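Local coordinates for protein extracellular PQQ-dependent sugar dehydrogenase (Coprinopsis cinerea, PDB 6JT6) that probably passes electrons from sugar oxidation at its PQQ-dependent catalytic domain through the b-type haem of its cytochrome domain, at residues F32-G37 / R178-D183; G46-P51 / I116-Q121. All coordinates share one frame; numbering follows the deposited sequence.

Contact 1 of 2, residues F32-G37 / R178-D183; sequences FPSASG and RTTLYD
At F32 and R178 the two segments run parallel with CA atoms 4.4 Å apart, a short, weakly bonded pairing that adds strand 178-179 to strand 26-33 at the periphery of the cytochrome-domain beta fold. T179 N donates to F32 O at 3.0 Å, lying in the carbonyl plane although its N-H is bent to 142°. The side chain of R178 makes the second link. CG lies anti to the carbonyl carbon and the chain is extended from CG to NE, after which the last torsion turns the guanidinium so that P33 O lies in its plane. R178 NH1 donates to P33 O at 3.0 Å, nearly straight at 167°. One guanidinium face lies towards F32 CG, but ring and guanidinium planes are 76° apart, so the two cross obliquely instead of stacking. R178 NE and NH2 bond to the carbonyls of T135 and P134, so an alanine here would probably loosen a junction of three backbone segments as well as remove part of the cover beside F32 CB. P33 packs on Y182 with CD 4.0 Å from the ring centroid, a CH-pi contact over the face, while Y182 OH bonds to E43. Along the S34 side, T180 CG2 lies 3.4 Å from S34 OG. T179 OG1 accepts from L181 N at 2.9 Å, a capping bond at the turn leading into helix 182-191.

Contact 2 of 2, residues G46-P51 / I116-Q121; sequences GLFQGP and IVYRCQ
Strands 46-51 and 116-121 form an antiparallel ladder, their axes 169° apart in direction and 4.7 Å apart at closest approach. G46-Y118 and F48-I116 are hydrogen-bonded pairs, with two bonds each, and the non-hydrogen-bonded pair L47-V117 lies between them. Packing is tightest on the face bearing F48, I116 and Y118. Y118 takes the crowded position between backbone N and carbonyl carbon (chi1 62°), folding its ring onto G46, whose CA is 3.6 Å from the ring centroid. A CB on G46 would fall 2.0 Å from Y118 CZ, so this pair depends on the missing side chain. Y118 CE2 sits over the centre of the F48 ring, 3.6 Å above its plane, the two rings oblique at 46°. A water donates to L47 O and hydrogen-bonds Y118 OH at 2.8 Å. Between the two segments the other face has a single methyl-methyl contact, L47 CD1 to V117 CG2 at 3.8 Å. Q49-P51 and R119-Q121 make no contact across the pair; Q49, P51, R119 and Q121 are partly exposed. Strand 26-33 flanks 43-51 and strand 100-109 flanks 113-121, while I82 of strand 79-86 and L71 of strand 70-76 press on the aromatic face.

How the contacts relate
The centres of contacts 1 and 2 lie 18 Å apart, yet their nearest atoms come within about 4 Å without touching. Strands 26-33 and 43-51 are consecutive in the chain and neighbours in one sheet, so contact 1 adds a strand to the first and contact 2 a strand to the second. E43 joins them through one oxygen: OE2 hydrogen-bonds Y182 OH of contact 1 and forms a salt bridge with R119 NE, on segment 116-121. F44 works similarly, stacking on F32 and touching Y118. The centre of contact 2 lies about 4 Å from the centre of the chain, and its F48 side chain is about 7 Å from the haem; contact 1 is peripheral, its centre 18 Å from that of the chain.

Contact 1 of 2, residues F32-G37 / R178-D183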
loop_
_atom_site.group_PDB
_atom_site.type_symbol
_atom_site.label_atom_id
_atom_site.label_comp_id
_atom_site.label_asym_id
_atom_site.label_seq_id
_atom_site.Cartn_x
_atom_site.Cartn_y
_atom_site.Cartn_z
ATOM N N PHE A 32 -9.518 -5.217 3.612
ATOM C CA PHE A 32 -10.043 -4.457 4.754
ATOM C C PHE A 32 -10.823 -5.431 5.633
ATOM O O PHE A 32 -11.334 -6.442 5.128
ATOM C CB PHE A 32 -10.924 -3.254 4.311
ATOM C CG PHE A 32 -10.142 -2.078 3.796
ATOM C CD1 PHE A 32 -9.987 -0.926 4.582
ATOM C CD2 PHE A 32 -9.624 -2.072 2.501
ATOM C CE1 PHE A 32 -9.260 0.171 4.099
ATOM C CE2 PHE A 32 -8.897 -0.982 2.023
ATOM C CZ PHE A 32 -8.707 0.137 2.823
ATOM N N PRO A 33 -10.904 -5.143 6.952
ATOM C CA PRO A 33 -11.706 -5.991 7.837
ATOM C C PRO A 33 -13.196 -5.710 7.678
ATOM O O PRO A 33 -13.599 -4.613 7.285
ATOM C CB PRO A 33 -11.211 -5.611 9.233
ATOM C CG PRO A 33 -10.736 -4.216 9.091
ATOM C CD PRO A 33 -10.152 -4.120 7.711
ATOM N N SER A 34 -13.985 -6.714 8.013
ATOM C CA SER A 34 -15.430 -6.689 7.890
ATOM C C SER A 34 -16.136 -5.907 9.007
ATOM O O SER A 34 -15.592 -4.930 9.538
ATOM C CB SER A 34 -15.934 -8.129 7.865
ATOM O OG SER A 34 -17.275 -8.167 7.426
ATOM N N ALA A 35 -17.368 -6.341 9.313
ATOM C CA ALA A 35 -18.232 -5.821 10.394
ATOM C C ALA A 35 -18.995 -6.981 11.058
ATOM O O ALA A 35 -19.428 -6.865 12.206
ATOM C CB ALA A 35 -19.199 -4.774 9.860
ATOM N N SER A 36 -19.143 -8.084 10.318
ATOM C CA SER A 36 -19.706 -9.355 10.790
ATOM C C SER A 36 -18.749 -10.059 11.760
ATOM O O SER A 36 -19.163 -10.573 12.811
ATOM C CB SER A 36 -19.957 -10.260 9.579
ATOM O OG SER A 36 -21.003 -11.189 9.773
ATOM N N GLY A 37 -17.473 -10.086 11.387
ATOM C CA GLY A 37 -16.411 -10.665 12.206
ATOM C C GLY A 37 -15.221 -9.727 12.200
ATOM O O GLY A 37 -14.965 -9.066 11.189
ATOM N N ARG A 178 -13.728 -5.387 1.835
ATOM C CA ARG A 178 -13.910 -5.882 3.217
ATOM C C ARG A 178 -14.178 -7.392 3.251
ATOM O O ARG A 178 -14.852 -7.912 2.385
ATOM C CB ARG A 178 -15.004 -5.095 3.967
ATOM C CG ARG A 178 -14.722 -3.604 4.086
ATOM C CD ARG A 178 -15.541 -2.893 5.178
ATOM N NE ARG A 178 -15.155 -1.473 5.285
ATOM C CZ ARG A 178 -14.105 -0.973 5.959
ATOM N NH1 ARG A 178 -13.276 -1.735 6.682
ATOM N NH2 ARG A 178 -13.894 0.343 5.932
ATOM N N THR A 179 -13.624 -8.093 4.243
ATOM C CA THR A 179 -13.804 -9.553 4.355
ATOM C C THR A 179 -13.721 -10.056 5.792
ATOM O O THR A 179 -12.848 -9.638 6.570
ATOM C CB THR A 179 -12.842 -10.381 3.442
ATOM O OG1 THR A 179 -13.116 -11.786 3.604
ATOM C CG2 THR A 179 -11.357 -10.140 3.781
ATOM N N THR A 180 -14.624 -10.980 6.133
ATOM C CA THR A 180 -14.554 -11.666 7.431
ATOM C C THR A 180 -13.307 -12.561 7.483
ATOM O O THR A 180 -12.873 -12.926 8.567
ATOM C CB THR A 180 -15.848 -12.455 7.776
ATOM O OG1 THR A 180 -16.093 -13.430 6.763
ATOM C CG2 THR A 180 -17.032 -11.516 7.882
ATOM N N LEU A 181 -12.703 -12.844 6.317
ATOM C CA LEU A 181 -11.421 -13.580 6.241
ATOM C C LEU A 181 -10.163 -12.752 6.644
ATOM O O LEU A 181 -9.054 -13.284 6.634
ATOM C CB LEU A 181 -11.197 -14.188 4.847
ATOM C CG LEU A 181 -12.083 -15.399 4.512
ATOM C CD1 LEU A 181 -11.839 -15.787 3.078
ATOM C CD2 LEU A 181 -11.845 -16.586 5.449
ATOM N N TYR A 182 -10.363 -11.496 7.027
ATOM C CA TYR A 182 -9.265 -10.584 7.312
ATOM C C TYR A 182 -8.191 -11.127 8.291
ATOM O O TYR A 182 -6.983 -11.041 7.972
ATOM C CB TYR A 182 -9.792 -9.229 7.771
ATOM C CG TYR A 182 -8.705 -8.181 7.981
ATOM C CD1 TYR A 182 -8.267 -7.382 6.907
ATOM C CD2 TYR A 182 -8.092 -8.007 9.258
ATOM C CE1 TYR A 182 -7.268 -6.439 7.082
ATOM C CE2 TYR A 182 -7.090 -7.041 9.439
ATOM C CZ TYR A 182 -6.693 -6.268 8.343
ATOM O OH TYR A 182 -5.715 -5.326 8.490
ATOM N N ASP A 183 -8.614 -11.617 9.468
ATOM C CA ASP A 183 -7.703 -12.141 10.491
ATOM C C ASP A 183 -6.903 -13.329 9.967
ATOM O O ASP A 183 -5.692 -13.377 10.169
ATOM C CB ASP A 183 -8.422 -12.554 11.794
ATOM C CG ASP A 183 -9.068 -11.397 12.538
ATOM O OD1 ASP A 183 -8.515 -10.269 12.605
ATOM O OD2 ASP A 183 -10.165 -11.642 13.094
#

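Contact 2 of 2, residues G46-P51 / I116-Q121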
loop_
_atom_site.group_PDB
_atom_site.type_symbol
_atom_site.label_atom_id
_atom_site.label_comp_id
_atom_site.label_asym_id
_atom_site.label_seq_id
_atom_site.Cartn_x
_atom_site.Cartn_y
_atom_site.Cartn_z
ATOM N N GLY A 46 -2.203 -3.884 3.015
ATOM C CA GLY A 46 -1.887 -3.407 1.666
ATOM C C GLY A 46 -0.830 -4.246 0.960
ATOM O O GLY A 46 -0.059 -4.970 1.594
ATOM N N LEU A 47 -0.799 -4.130 -0.369
ATOM C CA LEU A 47 0.228 -4.749 -1.181
ATOM C C LEU A 47 0.670 -3.748 -2.227
ATOM O O LEU A 47 -0.182 -3.175 -2.925
ATOM C CB LEU A 47 -0.313 -6.015 -1.865
ATOM C CG LEU A 47 0.511 -6.549 -3.071
ATOM C CD1 LEU A 47 1.848 -7.173 -2.661
ATOM C CD2 LEU A 47 -0.289 -7.568 -3.868
ATOM N N PHE A 48 1.986 -3.539 -2.308
ATOM C CA PHE A 48 2.607 -2.821 -3.420
ATOM C C PHE A 48 3.416 -3.875 -4.146
ATOM O O PHE A 48 4.257 -4.534 -3.537
ATOM C CB PHE A 48 3.583 -1.745 -2.935
ATOM C CG PHE A 48 2.942 -0.608 -2.163
ATOM C CD1 PHE A 48 1.681 -0.101 -2.513
ATOM C CD2 PHE A 48 3.641 -0.001 -1.103
ATOM C CE1 PHE A 48 1.140 0.977 -1.804
ATOM C CE2 PHE A 48 3.088 1.069 -0.396
ATOM C CZ PHE A 48 1.851 1.550 -0.751
ATOM N N GLN A 49 3.208 -3.985 -5.452
ATOM C CA GLN A 49 3.943 -4.959 -6.247
ATOM C C GLN A 49 4.337 -4.296 -7.549
ATOM O O GLN A 49 3.533 -3.603 -8.165
ATOM C CB GLN A 49 3.080 -6.195 -6.520
ATOM C CG GLN A 49 3.792 -7.265 -7.351
ATOM C CD GLN A 49 3.105 -8.619 -7.244
ATOM O OE1 GLN A 49 2.978 -9.172 -6.165
ATOM N NE2 GLN A 49 2.660 -9.149 -8.376
ATOM N N GLY A 50 5.559 -4.520 -7.992
ATOM C CA GLY A 50 5.916 -4.033 -9.298
ATOM C C GLY A 50 7.186 -4.675 -9.792
ATOM O O GLY A 50 7.716 -5.566 -9.118
ATOM N N PRO A 51 7.666 -4.227 -10.968
ATOM C CA PRO A 51 8.943 -4.663 -11.545
ATOM C C PRO A 51 10.040 -4.502 -10.504
ATOM O O PRO A 51 10.045 -3.508 -9.788
ATOM C CB PRO A 51 9.162 -3.665 -12.713
ATOM C CG PRO A 51 7.778 -3.249 -13.076
ATOM C CD PRO A 51 7.095 -3.095 -11.731
ATOM N N ILE A 116 5.868 -5.245 -1.494
ATOM C CA ILE A 116 5.856 -4.774 -0.094
ATOM C C ILE A 116 4.453 -5.017 0.431
ATOM O O ILE A 116 3.503 -4.343 0.003
ATOM C CB ILE A 116 6.279 -3.274 0.114
ATOM C CG1 ILE A 116 7.623 -2.958 -0.526
ATOM C CG2 ILE A 116 6.363 -2.937 1.615
ATOM C CD1 ILE A 116 7.484 -2.375 -1.900
ATOM N N VAL A 117 4.332 -5.970 1.357
ATOM C CA VAL A 117 3.037 -6.333 1.893
ATOM C C VAL A 117 3.018 -5.767 3.310
ATOM O O VAL A 117 3.969 -5.945 4.075
ATOM C CB VAL A 117 2.856 -7.868 1.947
ATOM C CG1 VAL A 117 1.425 -8.234 2.390
ATOM C CG2 VAL A 117 3.237 -8.501 0.614
ATOM N N TYR A 118 1.948 -5.069 3.670
ATOM C CA TYR A 118 2.002 -4.337 4.922
ATOM C C TYR A 118 0.656 -4.336 5.638
ATOM O O TYR A 118 -0.404 -4.466 5.006
ATOM C CB TYR A 118 2.534 -2.893 4.686
ATOM C CG TYR A 118 1.640 -2.074 3.778
ATOM C CD1 TYR A 118 0.560 -1.326 4.301
ATOM C CD2 TYR A 118 1.856 -2.045 2.380
ATOM C CE1 TYR A 118 -0.269 -0.607 3.459
ATOM C CE2 TYR A 118 1.043 -1.302 1.535
ATOM C CZ TYR A 118 -0.031 -0.594 2.078
ATOM O OH TYR A 118 -0.866 0.170 1.255
ATOM N N ARG A 119 0.736 -4.235 6.961
ATOM C CA ARG A 119 -0.407 -3.916 7.789
ATOM C C ARG A 119 -0.358 -2.440 8.144
ATOM O O ARG A 119 0.670 -1.927 8.523
ATOM C CB ARG A 119 -0.384 -4.779 9.054
ATOM C CG ARG A 119 -1.676 -4.728 9.896
ATOM C CD ARG A 119 -1.364 -5.228 11.320
ATOM N NE ARG A 119 -2.575 -5.457 12.091
ATOM C CZ ARG A 119 -2.568 -5.899 13.340
ATOM N NH1 ARG A 119 -1.404 -6.138 13.939
ATOM N NH2 ARG A 119 -3.717 -6.075 13.984
ATOM N N CYS A 120 -1.500 -1.765 8.054
ATOM C CA CYS A 120 -1.565 -0.336 8.341
ATOM C C CYS A 120 -2.620 -0.132 9.394
ATOM O O CYS A 120 -3.824 -0.210 9.101
ATOM C CB CYS A 120 -1.968 0.455 7.092
ATOM S SG CYS A 120 -1.496 2.212 7.104
ATOM N N GLN A 121 -2.187 0.164 10.605
ATOM C CA GLN A 121 -3.142 0.392 11.679
ATOM C C GLN A 121 -3.190 1.852 11.998
ATOM O O GLN A 121 -2.164 2.544 11.893
ATOM C CB GLN A 121 -2.714 -0.348 12.935
ATOM C CG GLN A 121 -2.893 -1.833 12.841
ATOM C CD GLN A 121 -2.224 -2.504 14.011
ATOM O OE1 GLN A 121 -1.004 -2.726 13.994
ATOM N NE2 GLN A 121 -3.005 -2.810 15.042
HETATM O O HOH W 1 -1.295 -1.054 -1.249
#